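Local coordinates for copper homeostasis operon regulatory protein (Thermus thermophilus, PDB 3AAI) that probably represses transcription by binding DNA near copper-homeostasis genes, as a metal-sensing regulator of the CsoR family, at residues L31-D36 against V42-Q47. Sequence-based numbering, arbitrary orientation.
Sequences LRMLED and VDVLKQ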
loop_
_atom_site.group_PDB
_atom_site.type_symbol
_atom_site.label_atom_id
_atom_site.label_comp_id
_atom_site.label_asym_id
_atom_site.label_seq_id
_atom_site.Cartn_x
_atom_site.Cartn_y
_atom_site.Cartn_z
ATOM N N LEU A 31 -14.160 12.851 11.954
ATOM C CA LEU A 31 -15.607 12.748 11.994
ATOM C C LEU A 31 -16.222 14.129 12.175
ATOM O O LEU A 31 -17.212 14.458 11.524
ATOM C CB LEU A 31 -16.036 11.844 13.150
ATOM C CG LEU A 31 -16.121 10.348 12.856
ATOM C CD1 LEU A 31 -16.351 9.587 14.150
ATOM C CD2 LEU A 31 -17.266 10.099 11.875
ATOM N N ARG A 32 -15.636 14.940 13.057
ATOM C CA ARG A 32 -16.156 16.287 13.298
ATOM C C ARG A 32 -15.975 17.156 12.054
ATOM O O ARG A 32 -16.843 17.958 11.716
ATOM C CB ARG A 32 -15.450 16.955 14.486
ATOM C CG ARG A 32 -16.278 18.065 15.126
ATOM C CD ARG A 32 -15.555 18.741 16.277
ATOM N NE ARG A 32 -14.738 19.848 15.806
ATOM C CZ ARG A 32 -15.147 21.109 15.761
ATOM N NH1 ARG A 32 -16.366 21.432 16.175
ATOM N NH2 ARG A 32 -14.346 22.043 15.276
HETATM N N MSE A 33 -14.838 16.994 11.383
HETATM C CA MSE A 33 -14.548 17.749 10.169
HETATM C C MSE A 33 -15.624 17.489 9.114
HETATM O O MSE A 33 -16.101 18.413 8.461
HETATM C CB MSE A 33 -13.187 17.344 9.604
HETATM C CG MSE A 33 -12.006 17.761 10.469
HETATM SE SE MSE A 33 -10.337 17.056 9.806
HETATM C CE MSE A 33 -9.970 18.382 8.440
ATOM N N LEU A 34 -15.996 16.224 8.953
ATOM C CA LEU A 34 -17.012 15.851 7.979
ATOM C C LEU A 34 -18.408 16.285 8.395
ATOM O O LEU A 34 -19.234 16.608 7.545
ATOM C CB LEU A 34 -16.983 14.339 7.732
ATOM C CG LEU A 34 -15.768 13.882 6.917
ATOM C CD1 LEU A 34 -15.680 12.376 6.905
ATOM C CD2 LEU A 34 -15.878 14.428 5.504
ATOM N N GLU A 35 -18.674 16.309 9.696
ATOM C CA GLU A 35 -19.989 16.718 10.173
ATOM C C GLU A 35 -20.164 18.215 9.982
ATOM O O GLU A 35 -21.153 18.802 10.412
ATOM C CB GLU A 35 -20.169 16.335 11.642
ATOM C CG GLU A 35 -20.064 14.833 11.868
ATOM C CD GLU A 35 -20.276 14.435 13.316
ATOM O OE1 GLU A 35 -19.644 15.051 14.197
ATOM O OE2 GLU A 35 -21.063 13.502 13.572
ATOM N N ASP A 36 -19.179 18.826 9.337
ATOM C CA ASP A 36 -19.221 20.246 9.042
ATOM C C ASP A 36 -19.611 20.352 7.573
ATOM O O ASP A 36 -19.053 19.658 6.726
ATOM C CB ASP A 36 -17.848 20.878 9.276
ATOM C CG ASP A 36 -17.810 22.348 8.905
ATOM O OD1 ASP A 36 -16.758 22.985 9.124
ATOM O OD2 ASP A 36 -18.827 22.866 8.393
ATOM N N VAL A 42 -8.485 18.266 1.053
ATOM C CA VAL A 42 -7.071 17.976 1.191
ATOM C C VAL A 42 -6.655 17.754 2.642
ATOM O O VAL A 42 -5.830 16.883 2.924
ATOM C CB VAL A 42 -6.208 19.104 0.583
ATOM C CG1 VAL A 42 -4.732 18.801 0.794
ATOM C CG2 VAL A 42 -6.505 19.236 -0.899
ATOM N N ASP A 43 -7.214 18.536 3.562
ATOM C CA ASP A 43 -6.863 18.370 4.970
ATOM C C ASP A 43 -7.433 17.049 5.467
ATOM O O ASP A 43 -6.790 16.337 6.234
ATOM C CB ASP A 43 -7.400 19.530 5.821
ATOM C CG ASP A 43 -6.835 19.519 7.250
ATOM O OD1 ASP A 43 -5.624 19.250 7.413
ATOM O OD2 ASP A 43 -7.588 19.789 8.208
ATOM N N VAL A 44 -8.640 16.725 5.023
ATOM C CA VAL A 44 -9.267 15.472 5.416
ATOM C C VAL A 44 -8.432 14.297 4.907
ATOM O O VAL A 44 -8.247 13.307 5.621
ATOM C CB VAL A 44 -10.709 15.361 4.867
ATOM C CG1 VAL A 44 -11.235 13.932 5.047
ATOM C CG2 VAL A 44 -11.613 16.318 5.617
ATOM N N LEU A 45 -7.925 14.401 3.677
ATOM C CA LEU A 45 -7.098 13.329 3.119
ATOM C C LEU A 45 -5.828 13.192 3.948
ATOM O O LEU A 45 -5.375 12.079 4.234
ATOM C CB LEU A 45 -6.733 13.613 1.658
ATOM C CG LEU A 45 -7.891 13.564 0.654
ATOM C CD1 LEU A 45 -7.353 13.831 -0.752
ATOM C CD2 LEU A 45 -8.585 12.199 0.724
ATOM N N LYS A 46 -5.262 14.327 4.343
ATOM C CA LYS A 46 -4.054 14.318 5.161
ATOM C C LYS A 46 -4.306 13.746 6.552
ATOM O O LYS A 46 -3.470 13.016 7.088
ATOM C CB LYS A 46 -3.480 15.729 5.292
ATOM C CG LYS A 46 -2.773 16.222 4.033
ATOM C CD LYS A 46 -2.041 17.527 4.297
ATOM C CE LYS A 46 -1.329 18.020 3.055
ATOM N NZ LYS A 46 -0.644 19.316 3.307
ATOM N N GLN A 47 -5.442 14.090 7.150
ATOM C CA GLN A 47 -5.751 13.570 8.484
ATOM C C GLN A 47 -5.899 12.044 8.398
ATOM O O GLN A 47 -5.375 11.310 9.239
ATOM C CB GLN A 47 -7.044 14.194 9.031
ATOM C CG GLN A 47 -6.994 15.709 9.287
ATOM C CD GLN A 47 -6.010 16.114 10.381
ATOM O OE1 GLN A 47 -5.585 15.292 11.199
ATOM N NE2 GLN A 47 -5.657 17.391 10.409
#
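M33 reaches from the last turn of helix 10-34 to the first turns of helix 41-69, and its selenium and terminal methyl make every close contact between 31-36 and 42-47. The residue is a selenomethionine. Its SE rests on the aliphatic part of Q47, 3.6 Å from CG, and the two side chains cross at about a right angle. Beyond SE, the methyl CE as modelled comes within 3.9 Å of V44 CG2, an apolar touch, though its exact place is doubtful because it sits too near the D43 carboxylate. M33 and V44 are the pair whose CA atoms come nearest across the two segments, at 7.5 Å, and the CB of each points toward the other segment.

The torsions of M33 explain this reach. CB and CG run out nearly straight toward the other helix (chi2 174°), and the chain then bends at chi3, 82°, which turns CE, as modelled, away from Q47 toward D43 and V44. These three residues share one face of helix 41-69, a turn apart from D43 to Q47, where Q47 N donates to D43 O at 2.8 Å. No hydrogen bond joins the two segments directly.

Q47 is itself tied back to helix 10-34: its chain folds at chi2, -65°, and OE1 is hydrogen-bonded to H26 NE2, about two turns before M33. Q47 thus meets that helix twice, through CG on the selenium and through its amide oxygen on H26. At the chain reversal, D36 OD2 accepts a hydrogen bond from K38 N. L34 and L45 pack on L20 and V62 of a second subunit, placing this antiparallel helical hairpin, with short strand 38-39 at its bend, against the neighbouring chain's helices in the all-alpha assembly.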